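PDB 3NFT: translocator protein BipD from Burkholderia pseudomallei, which is required for invasion of epithelial cells and survival within host cells, and probably regulates secretion and membrane integration of BipB and BipC. Local coordinates for residues 45-50 / 146-151; 51-56 / 76-81; 94-99 / 284-289. One frame throughout, in Å; residues are numbered along the deposited sequence.

Interaction 1 of 3, residues 45-50 / 146-151; sequences QKLGAA and GLTKYF
L47 and A50 of residues 45-50 meet T148 and F151 of residues 146-151 where the short N-terminal helix 41-56 packs on helix 121-160 in the elongated helical bundle, the latter being one of the two long helices of the predicted coiled coil. The backbones stay well apart: the nearest CA atoms, those of L47 and T148, are 8.3 Å from each other. The two segments bury 134 Å² between them, and neighbouring helices add to the packing: F151 also rests on V265 of helix 244-295.

The tight part has two points of touch. With CG of L47 anti to the carbonyl carbon (chi1 -71°), its CD2 branch extends across to the other helix and stops 3.6 Å from T148 OG1; the two side chains cross obliquely. The hydroxyl is not left to that methyl alone, because T148 OG1 is hydrogen-bonded to the carbonyl of V144, one turn back in its own helix. L47 also rests on V269 and Y272 of helix 244-295 and on A81 of helix 76-103, so it sits where several helices of the bundle converge.

Solvent-side residues add nothing to this grip. Q45 and K149 are exposed and take no part, while the partly exposed A49 packs on V77 of helix 76-103 instead.

At the other touching point the F151 ring, stacked on F54 further along helix 41-56, comes up to the main chain of A50. With CG anti to the backbone N (chi1 -165°), the ring is placed beside A50, and its CE2 approaches A50 O obliquely at 3.9 Å and lies 4.7 Å from A50 CB.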
ATOM      1  N   GLN A  45     -25.503 -12.134  11.787  1.00 11.22           N
ATOM      2  CA  GLN A  45     -26.643 -12.762  12.446  1.00 11.92           C
ATOM      3  C   GLN A  45     -27.824 -12.987  11.501  1.00  9.44           C
ATOM      4  O   GLN A  45     -28.493 -14.002  11.574  1.00 10.28           O
ATOM      5  CB  GLN A  45     -27.104 -12.029  13.706  1.00 12.89           C
ATOM      6  CG  GLN A  45     -28.561 -12.253  14.155  0.55 15.34           C
ATOM      7  CD  GLN A  45     -29.141 -11.248  15.062  0.55 17.39           C
ATOM      8  OE1 GLN A  45     -29.496 -10.143  14.639  0.55 19.06           O
ATOM      9  NE2 GLN A  45     -29.335 -11.647  16.317  0.55 13.50           N
ATOM     10  N   LYS A  46     -28.054 -12.056  10.567  1.00  9.66           N
ATOM     11  CA  LYS A  46     -29.150 -12.248   9.630  1.00  8.50           C
ATOM     12  C   LYS A  46     -28.834 -13.449   8.696  1.00  7.27           C
ATOM     13  O   LYS A  46     -29.725 -14.245   8.381  1.00  8.16           O
ATOM     14  CB  LYS A  46     -29.397 -10.990   8.814  1.00  9.51           C
ATOM     15  CG  LYS A  46     -29.830  -9.776   9.633  1.00 13.78           C
ATOM     16  CD  LYS A  46     -31.144  -9.902  10.264  1.00 21.63           C
ATOM     17  CE  LYS A  46     -31.526  -8.574  10.955  1.00 24.49           C
ATOM     18  NZ  LYS A  46     -32.816  -8.781  11.622  1.00 26.63           N
ATOM     19  N   LEU A  47     -27.576 -13.587   8.311  1.00  7.38           N
ATOM     20  CA  LEU A  47     -27.163 -14.779   7.555  1.00  7.67           C
ATOM     21  C   LEU A  47     -27.335 -16.065   8.353  1.00  7.91           C
ATOM     22  O   LEU A  47     -27.842 -17.065   7.855  1.00  8.03           O
ATOM     23  CB  LEU A  47     -25.735 -14.645   7.051  1.00  8.12           C
ATOM     24  CG  LEU A  47     -25.551 -13.623   5.932  1.00  8.02           C
ATOM     25  CD1 LEU A  47     -24.087 -13.184   5.813  1.00  8.67           C
ATOM     26  CD2 LEU A  47     -26.069 -14.239   4.622  1.00  8.74           C
ATOM     27  N   GLY A  48     -26.976 -16.012   9.637  1.00  8.88           N
ATOM     28  CA  GLY A  48     -27.201 -17.151  10.521  1.00  8.19           C
ATOM     29  C   GLY A  48     -28.666 -17.538  10.605  1.00  8.38           C
ATOM     30  O   GLY A  48     -29.028 -18.706  10.574  1.00  9.10           O
ATOM     31  N   ALA A  49     -29.534 -16.541  10.710  1.00  8.30           N
ATOM     32  CA  ALA A  49     -30.999 -16.788  10.728  1.00  8.24           C
ATOM     33  C   ALA A  49     -31.478 -17.447   9.438  1.00  8.40           C
ATOM     34  O   ALA A  49     -32.333 -18.322   9.462  1.00  8.85           O
ATOM     35  CB  ALA A  49     -31.779 -15.505  10.993  1.00  8.17           C
ATOM     36  N   ALA A  50     -30.898 -17.017   8.312  1.00  8.03           N
ATOM     37  CA  ALA A  50     -31.266 -17.616   7.025  1.00  8.25           C
ATOM     38  C   ALA A  50     -30.818 -19.056   6.953  1.00  7.84           C
ATOM     39  O   ALA A  50     -31.550 -19.940   6.505  1.00  8.44           O
ATOM     40  CB  ALA A  50     -30.655 -16.796   5.905  1.00  8.23           C
ATOM     41  N   GLY A 146     -25.324 -12.863  -4.109  1.00 12.28           N
ATOM     42  CA  GLY A 146     -25.684 -13.866  -5.114  1.00 11.10           C
ATOM     43  C   GLY A 146     -25.865 -15.245  -4.522  1.00 10.42           C
ATOM     44  O   GLY A 146     -26.813 -15.975  -4.834  1.00 10.72           O
ATOM     45  N   LEU A 147     -24.942 -15.636  -3.662  1.00 10.05           N
ATOM     46  CA  LEU A 147     -25.052 -16.942  -3.040  1.00 10.97           C
ATOM     47  C   LEU A 147     -26.282 -17.012  -2.129  1.00  9.46           C
ATOM     48  O   LEU A 147     -26.908 -18.055  -2.021  1.00  9.91           O
ATOM     49  CB  LEU A 147     -23.769 -17.326  -2.322  1.00 12.98           C
ATOM     50  CG  LEU A 147     -22.720 -18.062  -3.187  1.00 17.42           C
ATOM     51  CD1 LEU A 147     -23.128 -19.485  -3.522  1.00 20.90           C
ATOM     52  CD2 LEU A 147     -22.399 -17.320  -4.495  1.00 20.29           C
ATOM     53  N   THR A 148     -26.620 -15.905  -1.478  1.00  9.35           N
ATOM     54  CA  THR A 148     -27.794 -15.918  -0.622  1.00  8.74           C
ATOM     55  C   THR A 148     -29.071 -15.966  -1.462  1.00  8.74           C
ATOM     56  O   THR A 148     -30.047 -16.602  -1.087  1.00  9.60           O
ATOM     57  CB  THR A 148     -27.801 -14.729   0.363  1.00  9.13           C
ATOM     58  OG1 THR A 148     -26.588 -14.771   1.145  1.00 11.55           O
ATOM     59  CG2 THR A 148     -29.021 -14.784   1.287  1.00 10.59           C
ATOM     60  N   LYS A 149     -29.067 -15.292  -2.612  1.00  9.33           N
ATOM     61  CA  LYS A 149     -30.188 -15.439  -3.524  1.00 10.12           C
ATOM     62  C   LYS A 149     -30.373 -16.877  -4.000  1.00  9.58           C
ATOM     63  O   LYS A 149     -31.495 -17.403  -4.065  1.00  9.68           O
ATOM     64  CB  LYS A 149     -30.000 -14.500  -4.710  1.00 11.93           C
ATOM     65  CG  LYS A 149     -31.066 -14.644  -5.735  1.00 17.26           C
ATOM     66  CD  LYS A 149     -32.438 -14.207  -5.292  1.00 24.39           C
ATOM     67  CE  LYS A 149     -33.312 -13.950  -6.532  1.00 26.93           C
ATOM     68  NZ  LYS A 149     -34.746 -13.932  -6.225  1.00 32.26           N
ATOM     69  N   TYR A 150     -29.272 -17.523  -4.357  1.00  9.23           N
ATOM     70  CA  TYR A 150     -29.285 -18.950  -4.674  1.00  8.72           C
ATOM     71  C   TYR A 150     -29.873 -19.787  -3.551  1.00  7.97           C
ATOM     72  O   TYR A 150     -30.751 -20.611  -3.745  1.00  9.00           O
ATOM     73  CB  TYR A 150     -27.876 -19.399  -4.976  1.00  9.58           C
ATOM     74  CG  TYR A 150     -27.558 -20.880  -4.841  1.00  9.21           C
ATOM     75  CD1 TYR A 150     -28.188 -21.848  -5.630  1.00  9.56           C
ATOM     76  CD2 TYR A 150     -26.575 -21.312  -3.980  1.00 11.24           C
ATOM     77  CE1 TYR A 150     -27.851 -23.169  -5.531  1.00 11.82           C
ATOM     78  CE2 TYR A 150     -26.231 -22.647  -3.868  1.00 10.30           C
ATOM     79  CZ  TYR A 150     -26.874 -23.584  -4.649  1.00 10.40           C
ATOM     80  OH  TYR A 150     -26.512 -24.905  -4.562  1.00 11.17           O
ATOM     81  N   PHE A 151     -29.363 -19.529  -2.346  1.00  7.96           N
ATOM     82  CA  PHE A 151     -29.757 -20.261  -1.136  1.00  6.84           C
ATOM     83  C   PHE A 151     -31.260 -20.098  -0.926  1.00  7.17           C
ATOM     84  O   PHE A 151     -31.949 -21.064  -0.648  1.00  7.82           O
ATOM     85  CB  PHE A 151     -28.931 -19.696   0.022  1.00  7.30           C
ATOM     86  CG  PHE A 151     -28.907 -20.518   1.288  1.00  8.00           C
ATOM     87  CD1 PHE A 151     -28.703 -21.887   1.279  1.00  8.34           C
ATOM     88  CD2 PHE A 151     -28.974 -19.851   2.523  1.00  8.86           C
ATOM     89  CE1 PHE A 151     -28.595 -22.614   2.465  1.00 10.03           C
ATOM     90  CE2 PHE A 151     -28.844 -20.561   3.702  1.00  8.80           C
ATOM     91  CZ  PHE A 151     -28.667 -21.935   3.679  1.00  9.87           C
TER

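Interaction 2 of 3, residues 51-56 / 76-81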
ATOM      1  N   ILE A  51     -29.611 -19.321   7.445  1.00  7.50           N
ATOM      2  CA  ILE A  51     -29.129 -20.696   7.559  1.00  8.05           C
ATOM      3  C   ILE A  51     -30.052 -21.558   8.439  1.00  7.85           C
ATOM      4  O   ILE A  51     -30.418 -22.673   8.080  1.00  9.15           O
ATOM      5  CB  ILE A  51     -27.684 -20.762   8.064  1.00  8.23           C
ATOM      6  CG1 ILE A  51     -26.745 -20.143   7.043  1.00  9.14           C
ATOM      7  CG2 ILE A  51     -27.304 -22.205   8.393  1.00 10.05           C
ATOM      8  CD1 ILE A  51     -25.320 -19.902   7.522  1.00 12.30           C
ATOM      9  N   ASP A  52     -30.471 -21.016   9.574  1.00  8.29           N
ATOM     10  CA  ASP A  52     -31.407 -21.739  10.414  1.00  8.69           C
ATOM     11  C   ASP A  52     -32.751 -21.984   9.747  1.00  7.85           C
ATOM     12  O   ASP A  52     -33.339 -23.049   9.908  1.00  8.89           O
ATOM     13  CB  ASP A  52     -31.654 -21.023  11.737  1.00  9.12           C
ATOM     14  CG  ASP A  52     -30.453 -21.061  12.693  1.00 10.76           C
ATOM     15  OD1 ASP A  52     -29.483 -21.821  12.491  1.00 14.86           O
ATOM     16  OD2 ASP A  52     -30.443 -20.230  13.590  1.00 14.57           O
ATOM     17  N   GLU A  53     -33.221 -21.011   8.955  1.00  7.50           N
ATOM     18  CA  GLU A  53     -34.475 -21.181   8.234  1.00  7.48           C
ATOM     19  C   GLU A  53     -34.364 -22.312   7.228  1.00  7.92           C
ATOM     20  O   GLU A  53     -35.247 -23.156   7.126  1.00  8.30           O
ATOM     21  CB  GLU A  53     -34.874 -19.900   7.515  1.00  9.00           C
ATOM     22  CG  GLU A  53     -36.291 -19.913   7.005  1.00  8.70           C
ATOM     23  CD  GLU A  53     -37.359 -19.932   8.079  1.00  9.93           C
ATOM     24  OE1 GLU A  53     -37.035 -19.531   9.233  1.00 13.57           O
ATOM     25  OE2 GLU A  53     -38.503 -20.359   7.821  1.00 10.15           O
ATOM     26  N   PHE A  54     -33.260 -22.315   6.492  1.00  7.53           N
ATOM     27  CA  PHE A  54     -32.997 -23.375   5.508  1.00  8.19           C
ATOM     28  C   PHE A  54     -32.927 -24.731   6.183  1.00  8.14           C
ATOM     29  O   PHE A  54     -33.484 -25.734   5.726  1.00  9.18           O
ATOM     30  CB  PHE A  54     -31.699 -23.044   4.793  1.00  8.43           C
ATOM     31  CG  PHE A  54     -31.393 -23.920   3.596  1.00  7.56           C
ATOM     32  CD1 PHE A  54     -31.740 -23.492   2.311  1.00  9.22           C
ATOM     33  CD2 PHE A  54     -30.720 -25.118   3.746  1.00  9.50           C
ATOM     34  CE1 PHE A  54     -31.426 -24.257   1.209  1.00  9.98           C
ATOM     35  CE2 PHE A  54     -30.432 -25.898   2.628  1.00  7.30           C
ATOM     36  CZ  PHE A  54     -30.788 -25.437   1.353  1.00  8.37           C
ATOM     37  N   ALA A  55     -32.205 -24.787   7.287  1.00  8.68           N
ATOM     38  CA  ALA A  55     -32.044 -26.028   8.029  1.00  9.36           C
ATOM     39  C   ALA A  55     -33.375 -26.578   8.514  1.00 10.26           C
ATOM     40  O   ALA A  55     -33.570 -27.809   8.580  1.00 12.18           O
ATOM     41  CB  ALA A  55     -31.105 -25.802   9.245  1.00  9.32           C
ATOM     42  N   SER A  56     -34.285 -25.673   8.876  0.57  9.52           N
ATOM     43  CA  SER A  56     -35.587 -26.050   9.422  0.57 10.30           C
ATOM     44  C   SER A  56     -36.549 -26.644   8.388  0.57 10.82           C
ATOM     45  O   SER A  56     -37.534 -27.283   8.739  0.57 10.60           O
ATOM     46  CB  SER A  56     -36.234 -24.858  10.121  0.57 10.48           C
ATOM     47  OG  SER A  56     -36.863 -23.985   9.216  0.57 11.41           O
ATOM     48  N   THR A  76     -38.568 -14.498   3.632  1.00  7.45           N
ATOM     49  CA  THR A  76     -38.202 -13.136   3.993  1.00  8.51           C
ATOM     50  C   THR A  76     -36.944 -13.087   4.874  1.00  8.46           C
ATOM     51  O   THR A  76     -36.289 -12.041   4.933  1.00 10.12           O
ATOM     52  CB  THR A  76     -39.327 -12.380   4.710  1.00  8.87           C
ATOM     53  OG1 THR A  76     -39.495 -12.858   6.062  1.00  9.04           O
ATOM     54  CG2 THR A  76     -40.658 -12.518   3.917  1.00  9.75           C
ATOM     55  N   VAL A  77     -36.642 -14.165   5.598  1.00  8.41           N
ATOM     56  CA  VAL A  77     -35.414 -14.194   6.371  1.00  9.35           C
ATOM     57  C   VAL A  77     -34.188 -14.045   5.470  1.00  9.00           C
ATOM     58  O   VAL A  77     -33.172 -13.442   5.814  1.00  9.65           O
ATOM     59  CB  VAL A  77     -35.362 -15.512   7.194  1.00  9.05           C
ATOM     60  CG1 VAL A  77     -34.140 -15.567   8.094  1.00 13.87           C
ATOM     61  CG2 VAL A  77     -36.680 -15.696   8.009  1.00 13.02           C
ATOM     62  N   PHE A  78     -34.267 -14.631   4.291  1.00  8.58           N
ATOM     63  CA  PHE A  78     -33.200 -14.495   3.342  1.00  8.12           C
ATOM     64  C   PHE A  78     -33.100 -13.085   2.776  1.00  8.36           C
ATOM     65  O   PHE A  78     -32.000 -12.582   2.555  1.00  9.06           O
ATOM     66  CB  PHE A  78     -33.388 -15.501   2.186  1.00  8.02           C
ATOM     67  CG  PHE A  78     -33.403 -16.951   2.601  1.00  8.16           C
ATOM     68  CD1 PHE A  78     -34.562 -17.516   3.165  1.00 10.00           C
ATOM     69  CD2 PHE A  78     -32.263 -17.767   2.513  1.00  8.85           C
ATOM     70  CE1 PHE A  78     -34.604 -18.816   3.593  1.00  9.95           C
ATOM     71  CE2 PHE A  78     -32.316 -19.093   2.924  1.00  8.31           C
ATOM     72  CZ  PHE A  78     -33.483 -19.625   3.470  1.00  9.01           C
ATOM     73  N   ASP A  79     -34.251 -12.456   2.510  1.00  9.88           N
ATOM     74  CA  ASP A  79     -34.283 -11.056   2.115  1.00 10.95           C
ATOM     75  C   ASP A  79     -33.625 -10.166   3.158  1.00 10.47           C
ATOM     76  O   ASP A  79     -32.819  -9.313   2.828  1.00 11.44           O
ATOM     77  CB  ASP A  79     -35.708 -10.570   1.869  1.00 10.79           C
ATOM     78  CG  ASP A  79     -36.415 -11.354   0.776  1.00 11.53           C
ATOM     79  OD1 ASP A  79     -35.847 -11.469  -0.354  1.00 13.33           O
ATOM     80  OD2 ASP A  79     -37.535 -11.860   1.052  1.00 14.46           O
ATOM     81  N   ASP A  80     -33.926 -10.412   4.426  1.00 10.81           N
ATOM     82  CA  ASP A  80     -33.380  -9.607   5.505  1.00 11.15           C
ATOM     83  C   ASP A  80     -31.848  -9.728   5.469  1.00  9.68           C
ATOM     84  O   ASP A  80     -31.137  -8.757   5.697  1.00 10.93           O
ATOM     85  CB  ASP A  80     -33.852 -10.126   6.875  1.00 12.33           C
ATOM     86  CG  ASP A  80     -35.335  -9.863   7.185  1.00 15.11           C
ATOM     87  OD1 ASP A  80     -35.953  -8.987   6.575  1.00 20.01           O
ATOM     88  OD2 ASP A  80     -35.863 -10.534   8.119  1.00 19.97           O
ATOM     89  N   ALA A  81     -31.334 -10.940   5.225  1.00  9.56           N
ATOM     90  CA  ALA A  81     -29.875 -11.133   5.169  1.00  8.67           C
ATOM     91  C   ALA A  81     -29.260 -10.372   3.986  1.00  9.51           C
ATOM     92  O   ALA A  81     -28.237  -9.731   4.114  1.00  9.98           O
ATOM     93  CB  ALA A  81     -29.514 -12.579   5.105  1.00  8.65           C
TER
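Helix segments 51-56 and 76-81 run antiparallel, their axes 9.7 Å apart at closest approach and their N-to-C directions 158° apart, and the nearest pair of CA atoms is E53 CA and V77 CA at 7.3 Å. They form the closed end of a helical hairpin, whose connection carries the two short antiparallel strands 61-63 and 66-68.

F78 loses the most surface to the contact. Its ring reaches over to the first helix with two adjacent atoms, CE1 and CZ: CE1 lies 4.0 Å from E53 CG, while CZ comes close to F54. E53 crosses this ring at about a right angle, its carboxylate turned 87° from the ring plane. The bend in the E53 chain (chi2 67°) brings OE1 within 4.0 Å of V77 CG2, a plain van der Waals touch. The other oxygen, OE2, is held by a salt bridge to R71 and a hydrogen bond from N74 N, both in the connection, so the acid ties the hairpin turn to its first helix.

Inward, F54 lies on V154 and M158 of helix 121-160. F78 CZ comes in at the rim of the F54 ring, roughly level with it, 4.1 Å from F54 CB.

Interaction 3 of 3, residues 94-99 / 284-289; sequences NLLERL and KVLSGA
L286 meets L96 and L99: its bond from CA to CB is directed toward residues 94-99, and its CD1 is the methyl on which these two leucines converge. Starting at L286 CB, the nearest atom across the gap is L99 CD1, at 4.4 Å, already a loose contact. L286 CG is further off, 4.9 Å from L99 CD1. Past CG the branches part. CD1 stands anti to CA (chi2 171°) and so extends to the tip facing the first segment, where L286 CD1 lies 4.0 Å from L96 CD2 and equally 4.0 Å from L99 CD1; CD2 turns off and touches neither leucine. The L286 side chain also rests on I130 of helix 121-160, which L96 touches as well.

The two leucines reach this tip differently: L96 meets L286 at about a right angle, whereas L99 comes in on a slant. The axes of the two segments are 11.1 Å apart and only 18° from parallel, so this is near-parallel packing of helix 76-103, the long arm of the N-terminal hairpin, against helix 244-295 of the predicted coiled coil, with helix 121-160 as the third member of the bundle. Elsewhere on helix 244-295, V285 packs on A289 of the second subunit.

L99 uses its two branches on separate neighbours. While CD1 goes to L286, L99 CD2 lies 4.0 Å from S287 OG, a hydroxyl otherwise engaged in hydrogen bonds with V283 O in the preceding turn and with A27 N, at the first modelled residue.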
ATOM      1  N   ASN A  94     -18.344   3.746   3.263  1.00 17.28           N
ATOM      2  CA  ASN A  94     -18.462   5.121   3.771  1.00 18.00           C
ATOM      3  C   ASN A  94     -17.360   5.416   4.789  1.00 17.04           C
ATOM      4  O   ASN A  94     -16.751   6.490   4.755  1.00 18.07           O
ATOM      5  CB  ASN A  94     -19.827   5.357   4.416  1.00 18.58           C
ATOM      6  CG  ASN A  94     -20.971   5.504   3.411  1.00 22.05           C
ATOM      7  OD1 ASN A  94     -22.139   5.477   3.810  1.00 27.15           O
ATOM      8  ND2 ASN A  94     -20.657   5.661   2.130  1.00 24.28           N
ATOM      9  N   LEU A  95     -17.096   4.471   5.687  1.00 15.78           N
ATOM     10  CA  LEU A  95     -16.065   4.675   6.699  1.00 15.21           C
ATOM     11  C   LEU A  95     -14.677   4.770   6.041  1.00 15.20           C
ATOM     12  O   LEU A  95     -13.859   5.595   6.399  1.00 16.41           O
ATOM     13  CB  LEU A  95     -16.115   3.569   7.756  1.00 15.37           C
ATOM     14  CG  LEU A  95     -15.067   3.595   8.879  1.00 15.56           C
ATOM     15  CD1 LEU A  95     -14.948   4.974   9.533  1.00 17.92           C
ATOM     16  CD2 LEU A  95     -15.367   2.530   9.941  1.00 16.03           C
ATOM     17  N   LEU A  96     -14.399   3.897   5.090  1.00 15.59           N
ATOM     18  CA  LEU A  96     -13.129   4.000   4.354  1.00 15.57           C
ATOM     19  C   LEU A  96     -12.985   5.344   3.639  1.00 17.16           C
ATOM     20  O   LEU A  96     -11.916   5.942   3.644  1.00 17.27           O
ATOM     21  CB  LEU A  96     -12.972   2.834   3.364  1.00 15.87           C
ATOM     22  CG  LEU A  96     -12.732   1.454   3.976  1.00 14.90           C
ATOM     23  CD1 LEU A  96     -12.526   0.386   2.892  1.00 16.94           C
ATOM     24  CD2 LEU A  96     -11.565   1.424   4.923  1.00 16.92           C
ATOM     25  N   GLU A  97     -14.062   5.815   3.038  1.00 19.04           N
ATOM     26  CA  GLU A  97     -14.040   7.113   2.345  1.00 21.19           C
ATOM     27  C   GLU A  97     -13.699   8.247   3.318  1.00 21.42           C
ATOM     28  O   GLU A  97     -12.932   9.158   2.979  1.00 21.61           O
ATOM     29  CB  GLU A  97     -15.373   7.359   1.630  1.00 22.29           C
ATOM     30  CG  GLU A  97     -15.523   6.489   0.387  1.00 26.77           C
ATOM     31  CD  GLU A  97     -16.892   6.589  -0.286  1.00 32.39           C
ATOM     32  OE1 GLU A  97     -17.787   7.294   0.233  1.00 36.60           O
ATOM     33  OE2 GLU A  97     -17.067   5.959  -1.352  1.00 36.78           O
ATOM     34  N   ARG A  98     -14.248   8.187   4.536  1.00 21.75           N
ATOM     35  CA  ARG A  98     -13.935   9.202   5.556  1.00 22.54           C
ATOM     36  C   ARG A  98     -12.484   9.140   5.986  1.00 22.12           C
ATOM     37  O   ARG A  98     -11.847  10.174   6.157  1.00 22.06           O
ATOM     38  CB  ARG A  98     -14.854   9.067   6.775  1.00 23.48           C
ATOM     39  CG  ARG A  98     -16.304   9.288   6.416  1.00 27.16           C
ATOM     40  CD  ARG A  98     -17.188   9.623   7.608  1.00 31.11           C
ATOM     41  NE  ARG A  98     -17.297   8.556   8.598  1.00 33.11           N
ATOM     42  CZ  ARG A  98     -18.104   7.490   8.505  1.00 35.09           C
ATOM     43  NH1 ARG A  98     -18.884   7.284   7.443  1.00 36.59           N
ATOM     44  NH2 ARG A  98     -18.123   6.605   9.483  1.00 34.85           N
ATOM     45  N   LEU A  99     -11.963   7.927   6.157  1.00 21.69           N
ATOM     46  CA  LEU A  99     -10.551   7.733   6.516  1.00 21.18           C
ATOM     47  C   LEU A  99      -9.622   8.239   5.419  1.00 22.71           C
ATOM     48  O   LEU A  99      -8.603   8.881   5.697  1.00 23.25           O
ATOM     49  CB  LEU A  99     -10.278   6.263   6.845  1.00 20.33           C
ATOM     50  CG  LEU A  99     -10.951   5.756   8.129  1.00 19.54           C
ATOM     51  CD1 LEU A  99     -10.983   4.224   8.189  1.00 20.00           C
ATOM     52  CD2 LEU A  99     -10.232   6.312   9.376  1.00 21.50           C
ATOM     53  N   LYS A 284      -8.848  -0.323  12.176  1.00 15.23           N
ATOM     54  CA  LYS A 284      -8.022  -0.103  13.376  1.00 16.05           C
ATOM     55  C   LYS A 284      -6.578   0.262  13.007  1.00 16.51           C
ATOM     56  O   LYS A 284      -5.970   1.145  13.611  1.00 17.93           O
ATOM     57  CB  LYS A 284      -8.068  -1.331  14.284  1.00 17.53           C
ATOM     58  CG  LYS A 284      -9.419  -1.522  14.983  1.00 19.08           C
ATOM     59  CD  LYS A 284      -9.534  -2.857  15.686  1.00 22.81           C
ATOM     60  CE  LYS A 284     -10.954  -3.069  16.215  1.00 23.01           C
ATOM     61  NZ  LYS A 284     -11.065  -4.282  17.075  1.00 24.36           N
ATOM     62  N   VAL A 285      -6.042  -0.394  11.979  1.00 16.67           N
ATOM     63  CA  VAL A 285      -4.714  -0.063  11.463  1.00 16.66           C
ATOM     64  C   VAL A 285      -4.657   1.354  10.888  1.00 16.58           C
ATOM     65  O   VAL A 285      -3.765   2.135  11.209  1.00 17.82           O
ATOM     66  CB  VAL A 285      -4.232  -1.099  10.409  1.00 16.86           C
ATOM     67  CG1 VAL A 285      -3.003  -0.588   9.670  1.00 18.88           C
ATOM     68  CG2 VAL A 285      -3.934  -2.405  11.117  1.00 17.94           C
ATOM     69  N   LEU A 286      -5.623   1.701  10.059  1.00 16.36           N
ATOM     70  CA  LEU A 286      -5.655   3.011   9.429  1.00 16.57           C
ATOM     71  C   LEU A 286      -5.844   4.133  10.456  1.00 16.98           C
ATOM     72  O   LEU A 286      -5.208   5.179  10.345  1.00 17.04           O
ATOM     73  CB  LEU A 286      -6.771   3.077   8.388  1.00 16.76           C
ATOM     74  CG  LEU A 286      -6.619   2.270   7.095  1.00 16.70           C
ATOM     75  CD1 LEU A 286      -7.960   2.310   6.315  1.00 16.97           C
ATOM     76  CD2 LEU A 286      -5.486   2.803   6.253  1.00 17.98           C
ATOM     77  N   SER A 287      -6.690   3.890  11.463  1.00 18.00           N
ATOM     78  CA  SER A 287      -6.930   4.877  12.507  1.00 19.48           C
ATOM     79  C   SER A 287      -5.673   5.118  13.311  1.00 19.48           C
ATOM     80  O   SER A 287      -5.333   6.267  13.606  1.00 19.08           O
ATOM     81  CB  SER A 287      -8.054   4.395  13.421  1.00 20.45           C
ATOM     82  OG  SER A 287      -9.201   4.289  12.634  1.00 25.12           O
ATOM     83  N   GLY A 288      -4.967   4.036  13.652  1.00 19.20           N
ATOM     84  CA  GLY A 288      -3.699   4.144  14.359  1.00 19.33           C
ATOM     85  C   GLY A 288      -2.649   4.871  13.550  1.00 19.42           C
ATOM     86  O   GLY A 288      -1.905   5.709  14.091  1.00 21.37           O
ATOM     87  N   ALA A 289      -2.577   4.556  12.254  1.00 18.83           N
ATOM     88  CA  ALA A 289      -1.667   5.251  11.333  1.00 18.80           C
ATOM     89  C   ALA A 289      -1.940   6.752  11.288  1.00 20.21           C
ATOM     90  O   ALA A 289      -1.024   7.558  11.366  1.00 19.91           O
ATOM     91  CB  ALA A 289      -1.752   4.652   9.904  1.00 19.20           C
TER

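Interactions 1 and 2 share helix 41-56 and form one continuous cluster, their centres 6 Å apart: A49 C lies 3.5 Å from V77 CG1, and the F78 ring meets that of F151 with planes at about 70°. Interaction 3 stands further along the elongated bundle, its centre 28 Å from that of interaction 1 and 33 Å from that of interaction 2, though it shares helix 76-103 with the latter. Along the chain, 51-56 and 76-81 pair between the segments of interaction 1, whose segments alternate with those of interaction 3. The N-terminal hairpin thus contacts the coiled-coil helices at two separate levels, consistent with its role as an intramolecular chaperone preventing premature oligomerization.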